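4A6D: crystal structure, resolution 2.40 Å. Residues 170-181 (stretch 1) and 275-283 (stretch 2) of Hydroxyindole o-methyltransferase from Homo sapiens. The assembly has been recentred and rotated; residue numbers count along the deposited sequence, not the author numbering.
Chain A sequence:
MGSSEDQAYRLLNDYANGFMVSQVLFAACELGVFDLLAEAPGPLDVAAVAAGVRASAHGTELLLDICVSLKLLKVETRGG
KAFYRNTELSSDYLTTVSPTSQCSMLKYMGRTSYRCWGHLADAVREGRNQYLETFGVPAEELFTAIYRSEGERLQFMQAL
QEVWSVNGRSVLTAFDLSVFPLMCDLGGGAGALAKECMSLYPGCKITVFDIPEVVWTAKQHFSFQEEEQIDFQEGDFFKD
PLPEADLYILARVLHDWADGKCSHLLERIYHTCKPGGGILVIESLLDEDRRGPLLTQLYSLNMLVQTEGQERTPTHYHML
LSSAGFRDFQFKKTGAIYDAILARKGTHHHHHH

Stretch 1, residues 170-181: SVLTAFDLSVFP
Stretch 2, residues 275-283: PGGGILVIE

The contact joins the end of a helix and the loop after it to a strand about a hundred residues later in the same chain. S170, V171 and L172 are helical and continue a helix that begins earlier; V171 has phi/psi -66/-41 and L172 -76/-23. F175, at -126/150, is extended. Residues 278-282 are in the strand, with phi between -100 and -129 and psi between 107 and 160; E283 has phi/psi -148/164.

The register runs in opposite senses. V171 CA lies 6.9 Å from I282 CA, L172 CA lies 8.9 Å from L280 CA, and F180 CA lies 7.7 Å from G277 CA. As stretch 1 advances, its partners step back along stretch 2. The two stretches bury 338 Å² in all, both sides summed.

No hydrogen bond crosses between the stretches. The contact is one of packing, mostly between apolar side chains. Directions alternate along stretch 2: the CA-to-CB bonds of L280 and I282 point toward stretch 1, those of I279 and E283 away. L280 has the largest covered area, 80 Å², and is the centre of the apolar group. Its rotamer is chi1 t, chi2 p. L280 CD2 is 3.8 Å from L177 CD1 and 4.3 Å from L172 CD2. L280 CD1 is 4.2 Å from F175 CD2 and lies oblique to that ring. F175 has chi1 m and chi2 -83°. L177 is m, t, and its CA-to-CB bond points toward the strand. L172 is also m, t; its CA-to-CB bond points sideways, but the end of its side chain comes nearer.

I282, in the m, t rotamer, packs on the helical residues. Its CG2 is 3.8 Å from V171 CG1, and its CD1 is 4.4 Å from L172 CD2. V171 is in the m rotamer, and its CA-to-CB bond points toward the strand. L172 therefore touches both L280 and I282.

At the other end of the contact, an aromatic ring meets glycine backbone. F180 has phi/psi -115/86, chi1 m and chi2 -71°, and its CA-to-CB bond points toward stretch 2. F180 CE1 is 3.6 Å from G276 O, which sits at the ring edge, near its plane. F180 CE1 is also 3.8 Å from G278 N, which lies oblique to the ring. G276 has phi/psi 88/-10, a positive phi that favours glycine. G277 turns back to -60/151, and G278 enters the strand at -128/160. An ideal CB on G278 would point toward stretch 1 and lie 2.8 Å from F180 CZ, a clash. The absence of a side chain here leaves room for the ring.

Three hydrogen bonds lie within the loop that carries L177 and F180. F180 N donates to L177 O at 3.0 Å. D176, with chi1 t and chi2 25°, accepts twice at one oxygen: S178 OG donates to D176 OD1 at 2.7 Å, and S178 N donates to D176 OD1 at 3.2 Å, with an angle of 151° at the hydrogen. S178 has chi1 p. D176 and S178 are exposed and do not touch the strand.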

# COMPACT_ATOMS: atom_id res chain seq x y z
N SER A 170 -8.40 14.26 23.73
CA SER A 170 -7.29 13.60 24.44
C SER A 170 -6.13 14.60 24.67
O SER A 170 -5.72 14.82 25.81
CB SER A 170 -6.77 12.40 23.65
OG SER A 170 -7.68 11.92 22.66
N VAL A 171 -5.63 15.21 23.60
CA VAL A 171 -4.50 16.13 23.61
C VAL A 171 -4.75 17.43 24.35
O VAL A 171 -3.88 17.87 25.10
CB VAL A 171 -3.84 16.33 22.23
CG1 VAL A 171 -3.23 15.02 21.73
CG2 VAL A 171 -4.82 16.90 21.20
N LEU A 172 -5.94 18.01 24.18
CA LEU A 172 -6.27 19.27 24.84
C LEU A 172 -6.59 19.13 26.33
O LEU A 172 -6.41 20.10 27.08
CB LEU A 172 -7.35 20.03 24.07
CG LEU A 172 -7.03 20.35 22.59
CD1 LEU A 172 -8.26 20.76 21.85
CD2 LEU A 172 -5.91 21.38 22.44
N THR A 173 -7.00 17.91 26.77
CA THR A 173 -7.31 17.63 28.19
C THR A 173 -6.24 16.83 28.96
O THR A 173 -6.41 16.59 30.15
CB THR A 173 -8.74 17.12 28.42
OG1 THR A 173 -8.89 15.84 27.82
CG2 THR A 173 -9.80 18.09 27.94
N ALA A 174 -5.12 16.46 28.29
CA ALA A 174 -3.96 15.79 28.89
C ALA A 174 -3.42 16.66 30.08
O ALA A 174 -3.05 16.12 31.12
CB ALA A 174 -2.87 15.61 27.83
N PHE A 175 -3.42 18.00 29.91
CA PHE A 175 -3.04 19.01 30.90
C PHE A 175 -4.20 19.99 31.02
O PHE A 175 -4.94 20.21 30.06
CB PHE A 175 -1.76 19.77 30.46
CG PHE A 175 -0.55 18.90 30.21
CD1 PHE A 175 0.27 18.49 31.27
CD2 PHE A 175 -0.22 18.49 28.92
CE1 PHE A 175 1.37 17.66 31.04
CE2 PHE A 175 0.89 17.66 28.68
CZ PHE A 175 1.69 17.27 29.74
N ASP A 176 -4.36 20.59 32.20
CA ASP A 176 -5.40 21.58 32.48
C ASP A 176 -4.93 22.94 31.97
O ASP A 176 -4.10 23.63 32.59
CB ASP A 176 -5.74 21.60 33.99
CG ASP A 176 -6.61 22.75 34.45
OD1 ASP A 176 -7.36 23.31 33.61
OD2 ASP A 176 -6.56 23.08 35.66
N LEU A 177 -5.47 23.31 30.82
CA LEU A 177 -5.14 24.52 30.09
C LEU A 177 -5.99 25.72 30.48
O LEU A 177 -5.78 26.82 29.94
CB LEU A 177 -5.23 24.26 28.57
CG LEU A 177 -4.56 23.03 27.94
CD1 LEU A 177 -4.67 23.11 26.44
CD2 LEU A 177 -3.09 22.94 28.29
N SER A 178 -6.92 25.55 31.43
CA SER A 178 -7.78 26.64 31.92
C SER A 178 -6.94 27.75 32.56
O SER A 178 -7.38 28.89 32.67
CB SER A 178 -8.80 26.10 32.93
OG SER A 178 -8.19 25.84 34.19
N VAL A 179 -5.70 27.38 32.94
CA VAL A 179 -4.62 28.17 33.54
C VAL A 179 -4.06 29.25 32.56
O VAL A 179 -3.39 30.19 33.00
CB VAL A 179 -3.58 27.10 34.00
CG1 VAL A 179 -2.22 27.21 33.34
CG2 VAL A 179 -3.48 27.00 35.50
N PHE A 180 -4.32 29.08 31.24
CA PHE A 180 -3.86 29.93 30.15
C PHE A 180 -5.08 30.58 29.50
O PHE A 180 -5.62 30.04 28.54
CB PHE A 180 -3.11 29.08 29.11
CG PHE A 180 -2.01 28.21 29.66
CD1 PHE A 180 -0.82 28.77 30.12
CD2 PHE A 180 -2.13 26.82 29.65
CE1 PHE A 180 0.22 27.96 30.59
CE2 PHE A 180 -1.10 26.01 30.13
CZ PHE A 180 0.07 26.58 30.61
N PRO A 181 -5.56 31.71 30.02
CA PRO A 181 -6.76 32.34 29.43
C PRO A 181 -6.66 32.70 27.94
O PRO A 181 -7.64 32.59 27.23
CB PRO A 181 -6.96 33.60 30.28
CG PRO A 181 -6.20 33.35 31.51
CD PRO A 181 -5.03 32.53 31.13
N PRO A 275 6.66 35.03 32.13
CA PRO A 275 6.69 34.02 33.21
C PRO A 275 5.35 33.33 33.38
O PRO A 275 4.32 34.01 33.35
CB PRO A 275 7.03 34.86 34.45
CG PRO A 275 7.78 35.97 33.93
CD PRO A 275 7.17 36.32 32.61
N GLY A 276 5.39 32.00 33.49
CA GLY A 276 4.20 31.16 33.62
C GLY A 276 3.60 30.74 32.29
O GLY A 276 2.72 29.87 32.24
N GLY A 277 4.10 31.36 31.21
CA GLY A 277 3.70 31.06 29.84
C GLY A 277 3.98 29.61 29.49
O GLY A 277 4.90 28.99 30.05
N GLY A 278 3.19 29.06 28.57
CA GLY A 278 3.34 27.68 28.17
C GLY A 278 3.45 27.44 26.68
O GLY A 278 3.01 28.25 25.86
N ILE A 279 4.00 26.28 26.35
CA ILE A 279 4.10 25.78 24.98
C ILE A 279 3.54 24.36 24.99
O ILE A 279 3.99 23.52 25.77
CB ILE A 279 5.51 25.91 24.35
CG1 ILE A 279 5.48 25.44 22.87
CG2 ILE A 279 6.60 25.20 25.20
CD1 ILE A 279 6.54 25.81 22.10
N LEU A 280 2.48 24.14 24.19
CA LEU A 280 1.82 22.85 24.08
C LEU A 280 2.16 22.28 22.74
O LEU A 280 1.74 22.81 21.72
CB LEU A 280 0.29 22.96 24.26
CG LEU A 280 -0.48 21.60 24.19
CD1 LEU A 280 -0.12 20.69 25.36
CD2 LEU A 280 -1.96 21.81 24.15
N VAL A 281 2.99 21.23 22.74
CA VAL A 281 3.48 20.53 21.56
C VAL A 281 2.64 19.27 21.40
O VAL A 281 2.53 18.49 22.35
CB VAL A 281 5.00 20.25 21.61
CG1 VAL A 281 5.44 19.33 20.45
CG2 VAL A 281 5.81 21.56 21.63
N ILE A 282 1.97 19.14 20.24
CA ILE A 282 1.11 17.99 19.97
C ILE A 282 1.67 17.24 18.80
O ILE A 282 1.63 17.73 17.68
CB ILE A 282 -0.39 18.36 19.78
CG1 ILE A 282 -0.95 18.97 21.08
CG2 ILE A 282 -1.21 17.09 19.34
CD1 ILE A 282 -2.17 19.73 20.91
N GLU A 283 2.25 16.06 19.08
CA GLU A 283 2.90 15.21 18.10
C GLU A 283 2.74 13.73 18.51
O GLU A 283 2.40 13.44 19.66
CB GLU A 283 4.41 15.56 17.97
CG GLU A 283 4.78 16.96 17.48
CD GLU A 283 4.62 17.25 16.01
OE1 GLU A 283 3.81 16.56 15.35
OE2 GLU A 283 5.23 18.23 15.52